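Structural protein (unclassified Rudivirus, PDB 6WQ0) self-assembles into a helical, filamentous nucleocapsid, wrapping around the viral DNA, holding it in the A-form and protecting it in extreme environments. Local coordinates at a contact of chain A with DNA. Coordinates in Å, arbitrary orientation; residue numbers count along the deposited sequence, not the author numbering.

A contact of chain A with DNA. Residues 52, 81-82, 85. With nucleotides of chain B; nucleotides of chain C.
Arg85, on helix 71-89, reaches between the two DNA strands and shows how a coat protein can hold a duplex by its phosphates. Its CG stands anti to the backbone N (chi1 -174°) and the chain runs extended to NE, which carries the guanidinium past one backbone to the other. On chain C, Arg85 NH2 lies 3.0 Å from OP2 of the DA150 phosphate in a salt bridge; the hydrogen bonds from NH1 and NH2 to this same oxygen are bent and weak. NH2 also forms a longer salt bridge to OP2 of DT149, while Arg85 NH1 also forms a salt bridge with OP1 of DA145 on chain B at 3.5 Å, so that it faces both strands. One positive group thus probably offsets phosphate charge on both strands. Lys82, bent at chi2 (74°), steers its aliphatic chain to the DA145 phosphate, where Lys82 CE lies 3.4 Å from OP1 of DA145.

Apolar groups cover the sugars of chain B. Leu81 sets CB against the ring oxygen O4' of DA145, and its CD1 packs 3.7 Å from C1' of that deoxyribose. Phe52, from helix 50-64, presents a ring face to the next sugar, where C5' of DT146 sits 3.5 Å from CE1, offset toward the rim.

Base readout is slight, in keeping with sequence-independent binding: on the minor-groove side, in a van der Waals touch that carries no hydrogen bond, Leu81 CD1 comes 3.5 Å from O2 of DT144.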
ATOM      1  N   PHE A  52      19.933  57.292  53.658  1.00 18.47           N
ATOM      2  CA  PHE A  52      19.907  58.476  52.817  1.00 18.47           C
ATOM      3  C   PHE A  52      18.500  58.997  52.576  1.00 18.47           C
ATOM      4  O   PHE A  52      18.312  60.212  52.468  1.00 18.47           O
ATOM      5  CB  PHE A  52      20.600  58.176  51.484  1.00 18.47           C
ATOM      6  CG  PHE A  52      22.048  57.800  51.633  1.00 18.47           C
ATOM      7  CD1 PHE A  52      22.417  56.490  51.846  1.00 18.47           C
ATOM      8  CD2 PHE A  52      23.036  58.762  51.580  1.00 18.47           C
ATOM      9  CE1 PHE A  52      23.739  56.147  51.999  1.00 18.47           C
ATOM     10  CE2 PHE A  52      24.354  58.421  51.727  1.00 18.47           C
ATOM     11  CZ  PHE A  52      24.705  57.113  51.937  1.00 18.47           C
ATOM     12  N   LEU A  81      23.570  64.896  51.720  1.00 19.45           N
ATOM     13  CA  LEU A  81      23.884  63.545  51.283  1.00 19.45           C
ATOM     14  C   LEU A  81      25.383  63.319  51.297  1.00 19.45           C
ATOM     15  O   LEU A  81      25.850  62.299  51.812  1.00 19.45           O
ATOM     16  CB  LEU A  81      23.304  63.289  49.896  1.00 19.45           C
ATOM     17  CG  LEU A  81      21.782  63.342  49.774  1.00 19.45           C
ATOM     18  CD1 LEU A  81      21.374  63.177  48.330  1.00 19.45           C
ATOM     19  CD2 LEU A  81      21.137  62.284  50.635  1.00 19.45           C
ATOM     20  N   LYS A  82      26.143  64.307  50.821  1.00 19.70           N
ATOM     21  CA  LYS A  82      27.594  64.226  50.875  1.00 19.70           C
ATOM     22  C   LYS A  82      28.062  63.902  52.285  1.00 19.70           C
ATOM     23  O   LYS A  82      28.801  62.932  52.491  1.00 19.70           O
ATOM     24  CB  LYS A  82      28.195  65.542  50.383  1.00 19.70           C
ATOM     25  CG  LYS A  82      29.650  65.483  50.012  1.00 19.70           C
ATOM     26  CD  LYS A  82      29.872  64.771  48.715  1.00 19.70           C
ATOM     27  CE  LYS A  82      31.311  64.867  48.268  1.00 19.70           C
ATOM     28  NZ  LYS A  82      31.645  66.265  47.932  1.00 19.70           N
ATOM     29  N   ARG A  85      27.392  60.409  53.235  1.00 18.88           N
ATOM     30  CA  ARG A  85      28.357  59.535  52.585  1.00 18.88           C
ATOM     31  C   ARG A  85      29.580  59.342  53.466  1.00 18.88           C
ATOM     32  O   ARG A  85      29.951  58.209  53.792  1.00 18.88           O
ATOM     33  CB  ARG A  85      28.740  60.117  51.227  1.00 18.88           C
ATOM     34  CG  ARG A  85      29.627  59.234  50.390  1.00 18.88           C
ATOM     35  CD  ARG A  85      29.911  59.869  49.056  1.00 18.88           C
ATOM     36  NE  ARG A  85      30.979  59.197  48.329  1.00 18.88           N
ATOM     37  CZ  ARG A  85      32.134  59.766  48.009  1.00 18.88           C
ATOM     38  NH1 ARG A  85      32.370  61.021  48.350  1.00 18.88           N
ATOM     39  NH2 ARG A  85      33.052  59.080  47.346  1.00 18.88           N
TER
ATOM     40  P    DT B 144      29.212  67.272  42.806  1.00 18.65           P
ATOM     41  OP1  DT B 144      30.517  67.329  43.478  1.00 18.65           O
ATOM     42  OP2  DT B 144      29.083  66.678  41.466  1.00 18.65           O
ATOM     43  O5'  DT B 144      28.167  66.510  43.743  1.00 18.65           O
ATOM     44  C5'  DT B 144      28.115  66.785  45.132  1.00 18.65           C
ATOM     45  C4'  DT B 144      26.889  66.155  45.766  1.00 18.65           C
ATOM     46  O4'  DT B 144      25.688  66.573  45.079  1.00 18.65           O
ATOM     47  C3'  DT B 144      26.795  64.660  45.670  1.00 18.65           C
ATOM     48  O3'  DT B 144      27.687  64.032  46.550  1.00 18.65           O
ATOM     49  C2'  DT B 144      25.351  64.469  46.098  1.00 18.65           C
ATOM     50  C1'  DT B 144      24.675  65.602  45.330  1.00 18.65           C
ATOM     51  N1   DT B 144      24.088  65.137  44.052  1.00 18.65           N
ATOM     52  C2   DT B 144      22.868  64.514  44.075  1.00 18.65           C
ATOM     53  O2   DT B 144      22.225  64.340  45.090  1.00 18.65           O
ATOM     54  N3   DT B 144      22.412  64.103  42.864  1.00 18.65           N
ATOM     55  C4   DT B 144      23.042  64.238  41.657  1.00 18.65           C
ATOM     56  O4   DT B 144      22.552  63.831  40.620  1.00 18.65           O
ATOM     57  C5   DT B 144      24.318  64.892  41.695  1.00 18.65           C
ATOM     58  C7   DT B 144      25.097  65.089  40.434  1.00 18.65           C
ATOM     59  C6   DT B 144      24.780  65.299  42.879  1.00 18.65           C
ATOM     60  P    DA B 145      28.244  62.576  46.187  1.00 16.44           P
ATOM     61  OP1  DA B 145      29.448  62.308  46.978  1.00 16.44           O
ATOM     62  OP2  DA B 145      28.303  62.489  44.722  1.00 16.44           O
ATOM     63  O5'  DA B 145      27.093  61.588  46.658  1.00 16.44           O
ATOM     64  C5'  DA B 145      26.808  61.423  48.026  1.00 16.44           C
ATOM     65  C4'  DA B 145      25.491  60.700  48.211  1.00 16.44           C
ATOM     66  O4'  DA B 145      24.471  61.373  47.449  1.00 16.44           O
ATOM     67  C3'  DA B 145      25.449  59.285  47.683  1.00 16.44           C
ATOM     68  O3'  DA B 145      26.009  58.387  48.612  1.00 16.44           O
ATOM     69  C2'  DA B 145      23.955  59.068  47.538  1.00 16.44           C
ATOM     70  C1'  DA B 145      23.493  60.433  47.046  1.00 16.44           C
ATOM     71  N9   DA B 145      23.318  60.507  45.597  1.00 16.44           N
ATOM     72  C8   DA B 145      24.072  61.204  44.700  1.00 16.44           C
ATOM     73  N7   DA B 145      23.670  61.076  43.463  1.00 16.44           N
ATOM     74  C5   DA B 145      22.574  60.242  43.560  1.00 16.44           C
ATOM     75  C6   DA B 145      21.694  59.720  42.602  1.00 16.44           C
ATOM     76  N6   DA B 145      21.787  59.983  41.300  1.00 16.44           N
ATOM     77  N1   DA B 145      20.700  58.919  43.038  1.00 16.44           N
ATOM     78  C2   DA B 145      20.611  58.663  44.341  1.00 16.44           C
ATOM     79  N3   DA B 145      21.377  59.094  45.327  1.00 16.44           N
ATOM     80  C4   DA B 145      22.344  59.889  44.866  1.00 16.44           C
ATOM     81  P    DT B 146      26.683  57.025  48.103  1.00 15.19           P
ATOM     82  OP1  DT B 146      27.371  56.402  49.242  1.00 15.19           O
ATOM     83  OP2  DT B 146      27.445  57.359  46.894  1.00 15.19           O
ATOM     84  O5'  DT B 146      25.453  56.109  47.642  1.00 15.19           O
ATOM     85  C5'  DT B 146      24.563  55.554  48.601  1.00 15.19           C
ATOM     86  C4'  DT B 146      23.462  54.735  47.940  1.00 15.19           C
ATOM     87  O4'  DT B 146      22.644  55.577  47.095  1.00 15.19           O
ATOM     88  C3'  DT B 146      23.922  53.653  46.996  1.00 15.19           C
ATOM     89  O3'  DT B 146      24.360  52.509  47.706  1.00 15.19           O
ATOM     90  C2'  DT B 146      22.635  53.376  46.229  1.00 15.19           C
ATOM     91  C1'  DT B 146      22.062  54.781  46.065  1.00 15.19           C
ATOM     92  N1   DT B 146      22.370  55.391  44.737  1.00 15.19           N
ATOM     93  C2   DT B 146      21.585  55.084  43.640  1.00 15.19           C
ATOM     94  O2   DT B 146      20.630  54.337  43.686  1.00 15.19           O
ATOM     95  N3   DT B 146      21.965  55.689  42.480  1.00 15.19           N
ATOM     96  C4   DT B 146      23.027  56.542  42.304  1.00 15.19           C
ATOM     97  O4   DT B 146      23.291  57.039  41.217  1.00 15.19           O
ATOM     98  C5   DT B 146      23.805  56.815  43.487  1.00 15.19           C
ATOM     99  C7   DT B 146      24.986  57.733  43.420  1.00 15.19           C
ATOM    100  C6   DT B 146      23.442  56.233  44.627  1.00 15.19           C
TER
ATOM    101  P    DT C 149      36.110  58.318  50.180  1.00 20.00           P
ATOM    102  OP1  DT C 149      35.582  59.306  51.130  1.00 20.00           O
ATOM    103  OP2  DT C 149      35.243  57.237  49.680  1.00 20.00           O
ATOM    104  O5'  DT C 149      36.716  59.081  48.915  1.00 20.00           O
ATOM    105  C5'  DT C 149      36.917  60.475  48.959  1.00 20.00           C
ATOM    106  C4'  DT C 149      37.849  60.938  47.850  1.00 20.00           C
ATOM    107  O4'  DT C 149      38.831  59.922  47.564  1.00 20.00           O
ATOM    108  C3'  DT C 149      37.210  61.168  46.506  1.00 20.00           C
ATOM    109  O3'  DT C 149      36.513  62.398  46.484  1.00 20.00           O
ATOM    110  C2'  DT C 149      38.447  61.211  45.627  1.00 20.00           C
ATOM    111  C1'  DT C 149      39.286  60.091  46.231  1.00 20.00           C
ATOM    112  N1   DT C 149      39.146  58.808  45.496  1.00 20.00           N
ATOM    113  C2   DT C 149      39.946  58.574  44.407  1.00 20.00           C
ATOM    114  O2   DT C 149      40.782  59.358  44.011  1.00 20.00           O
ATOM    115  N3   DT C 149      39.737  57.378  43.795  1.00 20.00           N
ATOM    116  C4   DT C 149      38.821  56.416  44.142  1.00 20.00           C
ATOM    117  O4   DT C 149      38.709  55.370  43.518  1.00 20.00           O
ATOM    118  C5   DT C 149      38.011  56.724  45.291  1.00 20.00           C
ATOM    119  C7   DT C 149      36.979  55.753  45.769  1.00 20.00           C
ATOM    120  C6   DT C 149      38.211  57.891  45.903  1.00 20.00           C
ATOM    121  P    DA C 150      35.157  62.530  45.636  1.00 18.51           P
ATOM    122  OP1  DA C 150      34.534  63.812  45.989  1.00 18.51           O
ATOM    123  OP2  DA C 150      34.397  61.283  45.788  1.00 18.51           O
ATOM    124  O5'  DA C 150      35.652  62.601  44.124  1.00 18.51           O
ATOM    125  C5'  DA C 150      36.359  63.738  43.659  1.00 18.51           C
ATOM    126  C4'  DA C 150      37.099  63.431  42.372  1.00 18.51           C
ATOM    127  O4'  DA C 150      37.970  62.300  42.562  1.00 18.51           O
ATOM    128  C3'  DA C 150      36.244  62.992  41.211  1.00 18.51           C
ATOM    129  O3'  DA C 150      35.598  64.077  40.621  1.00 18.51           O
ATOM    130  C2'  DA C 150      37.312  62.419  40.301  1.00 18.51           C
ATOM    131  C1'  DA C 150      38.172  61.672  41.309  1.00 18.51           C
ATOM    132  N9   DA C 150      37.813  60.271  41.409  1.00 18.51           N
ATOM    133  C8   DA C 150      36.994  59.682  42.324  1.00 18.51           C
ATOM    134  N7   DA C 150      36.845  58.395  42.142  1.00 18.51           N
ATOM    135  C5   DA C 150      37.628  58.131  41.036  1.00 18.51           C
ATOM    136  C6   DA C 150      37.909  56.953  40.333  1.00 18.51           C
ATOM    137  N6   DA C 150      37.409  55.764  40.666  1.00 18.51           N
ATOM    138  N1   DA C 150      38.724  57.042  39.265  1.00 18.51           N
ATOM    139  C2   DA C 150      39.234  58.227  38.943  1.00 18.51           C
ATOM    140  N3   DA C 150      39.037  59.398  39.521  1.00 18.51           N
ATOM    141  C4   DA C 150      38.221  59.278  40.572  1.00 18.51           C
TER